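Local atomic coordinates of cytosine deaminase (Klebsiella pneumoniae, PDB entry 4R85), a protein that catalyses the hydrolytic deamination of cytosine and probably of 5-methylcytosine at an iron centre in an amidohydrolase barrel. Residues A[269-277]-A[324-332]; A[242-253]-A[287-296]. All coordinates share one frame; numbering follows the deposited sequence.

In the fold
Both contacts lie on the same side of the chain's centre and interlock along the chain, since 287-296 of contact 2 falls between the two segments of contact 1. Their centres are about 14 Å apart, and they meet directly: I332 O and R288 NH1 are 2.9 Å apart, a probable hydrogen bond, while S274 OG packs at 3.4 Å from C243 SG. Contact 1 holds E273, which touches the bound 5-methylcytosine; T272, the next residue back, has its side chain about 10 Å from that ligand. In contact 2 the C243 side chain is about 8 Å from the ligand and about 9 Å from the iron. Both contacts also touch the second subunit.

Contact 1 (A[269-277]-A[324-332]); sequences SCPTESIHL and RILDAGLHI
P271 presses its ring into the backbone of helix 324-332, a knob seated in a hole formed by I325, A328, G329 and I332. The bare CA of G329 lets the ring come close, with P271 CG 3.6 Å from G329 CA; the same CG is 3.8 Å from I325 CG2, the two side chains crossing at about a right angle. One residue on, T272 puts its methyl against the same helix: CG2 is 3.5 Å from A328 CB, with I325 CD1 close by. T272 OG1 lies between the backbone N and the carbonyl carbon (chi1 58°), which sets CG2 anti to the carbonyl carbon and against A328, and leaves OG1 3.5 Å from I325 CD1. At the C-terminal end of 324-332, I332 reaches across with its CG1 branch and sets CD1 3.7 Å from I275 CB and equally near P271 O. The short segment axes pass 9.2 Å apart at 58°. Helix 271-277 directly follows barrel strand 266-269 and carries E273, a residue of the 5-methylcytosine pocket, whose OE2 is hydrogen-bonded to S309 OG. No hydrogen bond joins the two segments, so the contact depends on apolar shape fit, while the charged end of R324 is used at the subunit interface, in a salt bridge to D327 of the second subunit.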
loop_
_atom_site.group_PDB
_atom_site.type_symbol
_atom_site.label_atom_id
_atom_site.label_comp_id
_atom_site.label_asym_id
_atom_site.label_seq_id
_atom_site.Cartn_x
_atom_site.Cartn_y
_atom_site.Cartn_z
ATOM N N SER A 269 14.322 2.244 6.058
ATOM C CA SER A 269 13.110 3.061 6.062
ATOM C C SER A 269 11.907 2.155 6.274
ATOM O O SER A 269 11.854 1.060 5.712
ATOM C CB SER A 269 12.960 3.781 4.724
ATOM O OG SER A 269 11.680 4.386 4.623
ATOM N N CYS A 270 10.944 2.618 7.071
ATOM C CA CYS A 270 9.721 1.867 7.338
ATOM C C CYS A 270 8.523 2.691 6.875
ATOM O O CYS A 270 7.850 3.338 7.686
ATOM C CB CYS A 270 9.585 1.557 8.832
ATOM S SG CYS A 270 10.983 0.629 9.520
ATOM N N PRO A 271 8.263 2.680 5.560
ATOM C CA PRO A 271 7.308 3.625 4.968
ATOM C C PRO A 271 5.866 3.493 5.454
ATOM O O PRO A 271 5.227 4.527 5.614
ATOM C CB PRO A 271 7.412 3.336 3.457
ATOM C CG PRO A 271 7.959 1.941 3.365
ATOM C CD PRO A 271 8.891 1.817 4.540
ATOM N N THR A 272 5.350 2.285 5.665
ATOM C CA THR A 272 3.980 2.181 6.160
ATOM C C THR A 272 3.900 2.723 7.583
ATOM O O THR A 272 2.923 3.357 7.957
ATOM C CB THR A 272 3.409 0.741 6.122
ATOM O OG1 THR A 272 4.233 -0.141 6.901
ATOM C CG2 THR A 272 3.328 0.240 4.691
ATOM N N GLU A 273 4.941 2.490 8.370
ATOM C CA GLU A 273 4.916 2.947 9.755
ATOM C C GLU A 273 5.025 4.463 9.803
ATOM O O GLU A 273 4.275 5.138 10.519
ATOM C CB GLU A 273 6.053 2.325 10.562
ATOM C CG GLU A 273 5.902 2.535 12.045
ATOM C CD GLU A 273 5.281 1.329 12.735
ATOM O OE1 GLU A 273 4.856 0.382 12.034
ATOM O OE2 GLU A 273 5.244 1.316 13.980
ATOM N N SER A 274 5.947 5.000 9.021
ATOM C CA SER A 274 6.215 6.431 9.063
ATOM C C SER A 274 5.090 7.270 8.487
ATOM O O SER A 274 4.786 8.338 9.010
ATOM C CB SER A 274 7.559 6.744 8.409
ATOM O OG SER A 274 8.584 6.207 9.231
ATOM N N ILE A 275 4.443 6.787 7.431
ATOM C CA ILE A 275 3.313 7.524 6.887
ATOM C C ILE A 275 2.181 7.593 7.934
ATOM O O ILE A 275 1.413 8.552 7.976
ATOM C CB ILE A 275 2.814 6.918 5.557
ATOM C CG1 ILE A 275 1.929 7.919 4.812
ATOM C CG2 ILE A 275 2.111 5.587 5.780
ATOM C CD1 ILE A 275 2.737 9.045 4.150
ATOM N N HIS A 276 2.107 6.580 8.786
ATOM C CA HIS A 276 1.113 6.535 9.863
ATOM C C HIS A 276 1.504 7.417 11.063
ATOM O O HIS A 276 0.697 8.196 11.551
ATOM C CB HIS A 276 0.908 5.069 10.292
ATOM C CG HIS A 276 0.147 4.893 11.570
ATOM N ND1 HIS A 276 -1.177 5.255 11.714
ATOM C CD2 HIS A 276 0.520 4.349 12.756
ATOM C CE1 HIS A 276 -1.578 4.969 12.941
ATOM N NE2 HIS A 276 -0.568 4.416 13.593
ATOM N N LEU A 277 2.748 7.303 11.523
ATOM C CA LEU A 277 3.183 8.001 12.735
ATOM C C LEU A 277 3.662 9.432 12.490
ATOM O O LEU A 277 3.624 10.262 13.387
ATOM C CB LEU A 277 4.315 7.236 13.429
ATOM C CG LEU A 277 4.012 5.856 14.002
ATOM C CD1 LEU A 277 5.247 5.349 14.708
ATOM C CD2 LEU A 277 2.823 5.926 14.986
ATOM N N ARG A 324 4.148 -5.699 0.454
ATOM C CA ARG A 324 3.192 -4.632 0.689
ATOM C C ARG A 324 3.961 -3.368 1.081
ATOM O O ARG A 324 3.621 -2.267 0.651
ATOM C CB ARG A 324 2.192 -5.027 1.794
ATOM C CG ARG A 324 0.976 -4.110 1.894
ATOM C CD ARG A 324 0.029 -4.523 3.045
ATOM N NE ARG A 324 0.739 -4.519 4.321
ATOM C CZ ARG A 324 0.718 -3.518 5.193
ATOM N NH1 ARG A 324 -0.009 -2.431 4.956
ATOM N NH2 ARG A 324 1.426 -3.605 6.313
ATOM N N ILE A 325 4.998 -3.546 1.901
ATOM C CA ILE A 325 5.862 -2.446 2.339
ATOM C C ILE A 325 6.631 -1.840 1.172
ATOM O O ILE A 325 6.747 -0.611 1.042
ATOM C CB ILE A 325 6.899 -2.940 3.367
ATOM C CG1 ILE A 325 6.213 -3.584 4.569
ATOM C CG2 ILE A 325 7.841 -1.818 3.794
ATOM C CD1 ILE A 325 4.927 -2.945 5.014
ATOM N N LEU A 326 7.173 -2.714 0.330
ATOM C CA LEU A 326 7.866 -2.278 -0.866
ATOM C C LEU A 326 6.950 -1.407 -1.708
ATOM O O LEU A 326 7.342 -0.334 -2.132
ATOM C CB LEU A 326 8.360 -3.485 -1.676
ATOM C CG LEU A 326 9.042 -3.175 -3.014
ATOM C CD1 LEU A 326 10.260 -2.290 -2.794
ATOM C CD2 LEU A 326 9.438 -4.475 -3.728
ATOM N N ASP A 327 5.725 -1.870 -1.944
ATOM C CA ASP A 327 4.757 -1.099 -2.718
ATOM C C ASP A 327 4.582 0.311 -2.121
ATOM O O ASP A 327 4.698 1.332 -2.824
ATOM C CB ASP A 327 3.421 -1.843 -2.726
ATOM C CG ASP A 327 2.402 -1.230 -3.666
ATOM O OD1 ASP A 327 1.235 -1.060 -3.242
ATOM O OD2 ASP A 327 2.751 -0.952 -4.834
ATOM N N ALA A 328 4.337 0.353 -0.815
ATOM C CA ALA A 328 4.144 1.609 -0.097
ATOM C C ALA A 328 5.348 2.526 -0.254
ATOM O O ALA A 328 5.207 3.715 -0.533
ATOM C CB ALA A 328 3.899 1.327 1.384
ATOM N N GLY A 329 6.530 1.956 -0.065
ATOM C CA GLY A 329 7.764 2.709 -0.137
ATOM C C GLY A 329 7.976 3.318 -1.502
ATOM O O GLY A 329 8.323 4.488 -1.612
ATOM N N LEU A 330 7.763 2.529 -2.551
ATOM C CA LEU A 330 7.947 3.039 -3.907
ATOM C C LEU A 330 7.014 4.213 -4.223
ATOM O O LEU A 330 7.404 5.148 -4.938
ATOM C CB LEU A 330 7.768 1.920 -4.937
ATOM C CG LEU A 330 8.735 0.738 -4.845
ATOM C CD1 LEU A 330 8.403 -0.275 -5.935
ATOM C CD2 LEU A 330 10.181 1.194 -4.980
ATOM N N HIS A 331 5.787 4.159 -3.709
ATOM C CA HIS A 331 4.825 5.247 -3.917
ATOM C C HIS A 331 5.216 6.501 -3.132
ATOM O O HIS A 331 5.315 7.594 -3.690
ATOM C CB HIS A 331 3.409 4.831 -3.481
ATOM C CG HIS A 331 2.716 3.905 -4.430
ATOM N ND1 HIS A 331 3.066 2.576 -4.569
ATOM C CD2 HIS A 331 1.670 4.109 -5.266
ATOM C CE1 HIS A 331 2.277 2.008 -5.466
ATOM N NE2 HIS A 331 1.422 2.916 -5.905
ATOM N N ILE A 332 5.426 6.341 -1.829
ATOM C CA ILE A 332 5.674 7.490 -0.947
ATOM C C ILE A 332 7.000 8.192 -1.259
ATOM O O ILE A 332 7.122 9.412 -1.113
ATOM C CB ILE A 332 5.626 7.074 0.547
ATOM C CG1 ILE A 332 4.294 6.383 0.851
ATOM C CG2 ILE A 332 5.758 8.301 1.445
ATOM C CD1 ILE A 332 4.183 5.778 2.265
#

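Contact 2 (A[242-253]-A[287-296]); sequences TCAMGSYDNAYC and RRGVTRVAEL
M245 O is gripped by two donors from opposite faces of its carbonyl plane: Y248 N from its own turn and R292 NE, 3.0 Å away with an N-H...O angle of 156°. The R292 side chain, extended from CG to NE, runs past the M245 thioether and delivers its guanidinium to the start of helix 250-263. There NH1 reaches N250 OD1 at 2.9 Å nearly end-on to the C=O, but the bond is bent at the hydrogen (135°) and OD1 lies off the guanidinium plane. C253 SG sits 3.4 Å from R292 CZ, over the centre of one guanidinium face; W284 of the second subunit makes a cation-pi contact with the same group. Segment 242-253 runs from the end of strand 237-240 through a 3-10 turn into helix 250-263, and 287-296 leads into helix 293-298, so the contact ties together two successive passages into helices of the TIM barrel. Closer to the strands, T291 OG1 donates to T242 OG1 at 2.7 Å; T291 OG1 stands anti to its own N (chi1 -166°) to meet it, with M245 SD 3.5 Å from that hydroxyl. G246 CA approaches V290 O at 3.4 Å in a CA-H...O contact, and a water bridges G246 O and G289 N. At the start of 287-296, R287 NH1 donates to S247 OG at 2.8 Å, the hydroxyl oxygen lying in the guanidinium plane, while R287 NE pairs with D282.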
loop_
_atom_site.group_PDB
_atom_site.type_symbol
_atom_site.label_atom_id
_atom_site.label_comp_id
_atom_site.label_asym_id
_atom_site.label_seq_id
_atom_site.Cartn_x
_atom_site.Cartn_y
_atom_site.Cartn_z
ATOM N N THR A 242 15.248 7.529 9.870
ATOM C CA THR A 242 15.791 8.874 9.791
ATOM C C THR A 242 14.721 9.807 9.240
ATOM O O THR A 242 14.965 10.534 8.288
ATOM C CB THR A 242 17.065 8.885 8.916
ATOM O OG1 THR A 242 16.802 8.245 7.656
ATOM C CG2 THR A 242 18.168 8.109 9.628
ATOM N N CYS A 243 13.527 9.782 9.855
ATOM C CA CYS A 243 12.381 10.547 9.360
ATOM C C CYS A 243 12.657 12.048 9.255
ATOM O O CYS A 243 12.190 12.714 8.322
ATOM C CB CYS A 243 11.162 10.313 10.252
ATOM S SG CYS A 243 10.713 8.564 10.384
ATOM N N ALA A 244 13.396 12.583 10.221
ATOM C CA ALA A 244 13.737 14.009 10.200
ATOM C C ALA A 244 14.451 14.428 8.906
ATOM O O ALA A 244 14.333 15.575 8.475
ATOM C CB ALA A 244 14.581 14.372 11.422
ATOM N N MET A 245 15.198 13.515 8.287
ATOM C CA MET A 245 15.867 13.861 7.036
ATOM C C MET A 245 14.854 14.304 5.973
ATOM O O MET A 245 15.137 15.174 5.160
ATOM C CB MET A 245 16.730 12.711 6.509
ATOM C CG MET A 245 17.614 13.148 5.352
ATOM S SD MET A 245 18.197 11.747 4.377
ATOM C CE MET A 245 19.067 10.852 5.648
ATOM N N GLY A 246 13.657 13.729 6.002
ATOM C CA GLY A 246 12.596 14.173 5.111
ATOM C C GLY A 246 12.095 15.588 5.374
ATOM O O GLY A 246 11.300 16.120 4.599
ATOM N N SER A 247 12.559 16.205 6.459
ATOM C CA SER A 247 12.241 17.602 6.724
ATOM C C SER A 247 13.481 18.512 6.823
ATOM O O SER A 247 13.346 19.691 7.160
ATOM C CB SER A 247 11.413 17.715 8.016
ATOM O OG SER A 247 10.200 16.973 7.908
ATOM N N TYR A 248 14.681 17.982 6.550
ATOM C CA TYR A 248 15.903 18.779 6.741
ATOM C C TYR A 248 15.966 19.992 5.829
ATOM O O TYR A 248 15.437 19.992 4.712
ATOM C CB TYR A 248 17.193 17.966 6.506
ATOM C CG TYR A 248 17.628 17.080 7.650
ATOM C CD1 TYR A 248 17.066 17.217 8.920
ATOM C CD2 TYR A 248 18.602 16.106 7.462
ATOM C CE1 TYR A 248 17.464 16.394 9.961
ATOM C CE2 TYR A 248 19.007 15.280 8.496
ATOM C CZ TYR A 248 18.432 15.428 9.741
ATOM O OH TYR A 248 18.835 14.603 10.769
ATOM N N ASP A 249 16.632 21.025 6.314
ATOM C CA ASP A 249 17.071 22.090 5.441
ATOM C C ASP A 249 17.856 21.449 4.293
ATOM O O ASP A 249 18.669 20.553 4.513
ATOM C CB ASP A 249 17.971 23.053 6.201
ATOM C CG ASP A 249 18.539 24.129 5.302
ATOM O OD1 ASP A 249 17.860 25.167 5.130
ATOM O OD2 ASP A 249 19.648 23.925 4.755
ATOM N N ASN A 250 17.597 21.892 3.075
ATOM C CA ASN A 250 18.205 21.267 1.905
ATOM C C ASN A 250 19.692 21.512 1.725
ATOM O O ASN A 250 20.397 20.630 1.233
ATOM C CB ASN A 250 17.439 21.640 0.642
ATOM C CG ASN A 250 16.054 21.066 0.642
ATOM O OD1 ASN A 250 15.837 19.955 1.126
ATOM N ND2 ASN A 250 15.098 21.826 0.129
ATOM N N ALA A 251 20.171 22.696 2.113
ATOM C CA ALA A 251 21.601 22.997 2.034
ATOM C C ALA A 251 22.375 22.135 3.031
ATOM O O ALA A 251 23.419 21.547 2.699
ATOM C CB ALA A 251 21.855 24.481 2.285
ATOM N N TYR A 252 21.850 22.042 4.248
ATOM C CA TYR A 252 22.414 21.137 5.242
ATOM C C TYR A 252 22.405 19.704 4.742
ATOM O O TYR A 252 23.391 18.988 4.884
ATOM C CB TYR A 252 21.631 21.209 6.556
ATOM C CG TYR A 252 22.041 20.126 7.535
ATOM C CD1 TYR A 252 23.327 20.107 8.090
ATOM C CD2 TYR A 252 21.162 19.120 7.884
ATOM C CE1 TYR A 252 23.707 19.108 8.983
ATOM C CE2 TYR A 252 21.527 18.121 8.786
ATOM C CZ TYR A 252 22.790 18.124 9.328
ATOM O OH TYR A 252 23.126 17.124 10.208
ATOM N N CYS A 253 21.283 19.271 4.166
ATOM C CA CYS A 253 21.175 17.870 3.769
ATOM C C CYS A 253 22.172 17.521 2.665
ATOM O O CYS A 253 22.744 16.428 2.663
ATOM C CB CYS A 253 19.758 17.506 3.349
ATOM S SG CYS A 253 19.446 15.727 3.397
ATOM N N ARG A 287 3.044 16.787 5.737
ATOM C CA ARG A 287 4.262 16.163 5.212
ATOM C C ARG A 287 4.192 14.631 5.225
ATOM O O ARG A 287 3.517 14.026 6.062
ATOM C CB ARG A 287 5.518 16.655 5.957
ATOM C CG ARG A 287 5.805 15.960 7.315
ATOM C CD ARG A 287 6.871 16.746 8.098
ATOM N NE ARG A 287 6.363 18.083 8.434
ATOM C CZ ARG A 287 7.125 19.140 8.710
ATOM N NH1 ARG A 287 8.449 19.037 8.699
ATOM N NH2 ARG A 287 6.555 20.307 8.999
ATOM N N ARG A 288 4.904 14.002 4.296
ATOM C CA ARG A 288 4.968 12.549 4.255
ATOM C C ARG A 288 5.743 12.009 5.442
ATOM O O ARG A 288 5.368 10.981 6.012
ATOM C CB ARG A 288 5.627 12.083 2.951
ATOM C CG ARG A 288 4.761 12.389 1.733
ATOM C CD ARG A 288 5.517 12.352 0.368
ATOM N NE ARG A 288 4.564 12.794 -0.643
ATOM C CZ ARG A 288 4.259 12.141 -1.756
ATOM N NH1 ARG A 288 4.891 11.018 -2.082
ATOM N NH2 ARG A 288 3.326 12.643 -2.551
ATOM N N GLY A 289 6.856 12.674 5.766
ATOM C CA GLY A 289 7.668 12.323 6.921
ATOM C C GLY A 289 8.564 11.110 6.771
ATOM O O GLY A 289 8.987 10.519 7.764
ATOM N N VAL A 290 8.865 10.732 5.529
ATOM C CA VAL A 290 9.718 9.586 5.270
ATOM C C VAL A 290 11.095 10.096 4.843
ATOM O O VAL A 290 11.203 11.162 4.250
ATOM C CB VAL A 290 9.078 8.683 4.186
ATOM C CG1 VAL A 290 10.008 7.569 3.755
ATOM C CG2 VAL A 290 7.759 8.113 4.708
ATOM N N THR A 291 12.143 9.358 5.187
ATOM C CA THR A 291 13.507 9.740 4.822
ATOM C C THR A 291 13.703 9.804 3.288
ATOM O O THR A 291 12.814 9.422 2.505
ATOM C CB THR A 291 14.534 8.783 5.490
ATOM O OG1 THR A 291 15.850 9.341 5.403
ATOM C CG2 THR A 291 14.508 7.398 4.843
ATOM N N ARG A 292 14.862 10.289 2.851
ATOM C CA ARG A 292 15.063 10.552 1.418
ATOM C C ARG A 292 15.626 9.318 0.724
ATOM O O ARG A 292 16.766 9.315 0.267
ATOM C CB ARG A 292 15.995 11.745 1.221
ATOM C CG ARG A 292 15.553 12.997 1.973
ATOM C CD ARG A 292 16.387 14.206 1.539
ATOM N NE ARG A 292 16.052 15.381 2.344
ATOM C CZ ARG A 292 16.409 16.628 2.063
ATOM N NH1 ARG A 292 16.059 17.611 2.880
ATOM N NH2 ARG A 292 17.119 16.899 0.978
ATOM N N VAL A 293 14.806 8.276 0.653
ATOM C CA VAL A 293 15.228 6.965 0.171
ATOM C C VAL A 293 15.778 7.001 -1.256
ATOM O O VAL A 293 16.841 6.439 -1.536
ATOM C CB VAL A 293 14.055 5.958 0.224
ATOM C CG1 VAL A 293 14.458 4.630 -0.420
ATOM C CG2 VAL A 293 13.580 5.751 1.676
ATOM N N ALA A 294 15.054 7.638 -2.166
ATOM C CA ALA A 294 15.497 7.659 -3.560
ATOM C C ALA A 294 16.843 8.376 -3.689
ATOM O O ALA A 294 17.731 7.951 -4.432
ATOM C CB ALA A 294 14.450 8.316 -4.444
ATOM N N GLU A 295 16.985 9.458 -2.937
ATOM C CA GLU A 295 18.177 10.288 -2.975
ATOM C C GLU A 295 19.400 9.572 -2.355
ATOM O O GLU A 295 20.517 9.642 -2.892
ATOM C CB GLU A 295 17.886 11.629 -2.286
ATOM C CG GLU A 295 16.872 12.533 -3.037
ATOM C CD GLU A 295 15.405 12.050 -2.982
ATOM O OE1 GLU A 295 15.042 11.239 -2.096
ATOM O OE2 GLU A 295 14.599 12.506 -3.834
ATOM N N LEU A 296 19.193 8.884 -1.234
ATOM C CA LEU A 296 20.249 8.034 -0.674
ATOM C C LEU A 296 20.725 6.987 -1.700
ATOM O O LEU A 296 21.925 6.817 -1.924
ATOM C CB LEU A 296 19.748 7.315 0.576
ATOM C CG LEU A 296 19.465 8.250 1.752
ATOM C CD1 LEU A 296 18.541 7.587 2.777
ATOM C CD2 LEU A 296 20.781 8.659 2.389
HETATM O O HOH W 1 8.589 14.723 3.887
HETATM O O HOH W 2 19.107 18.831 -0.458
#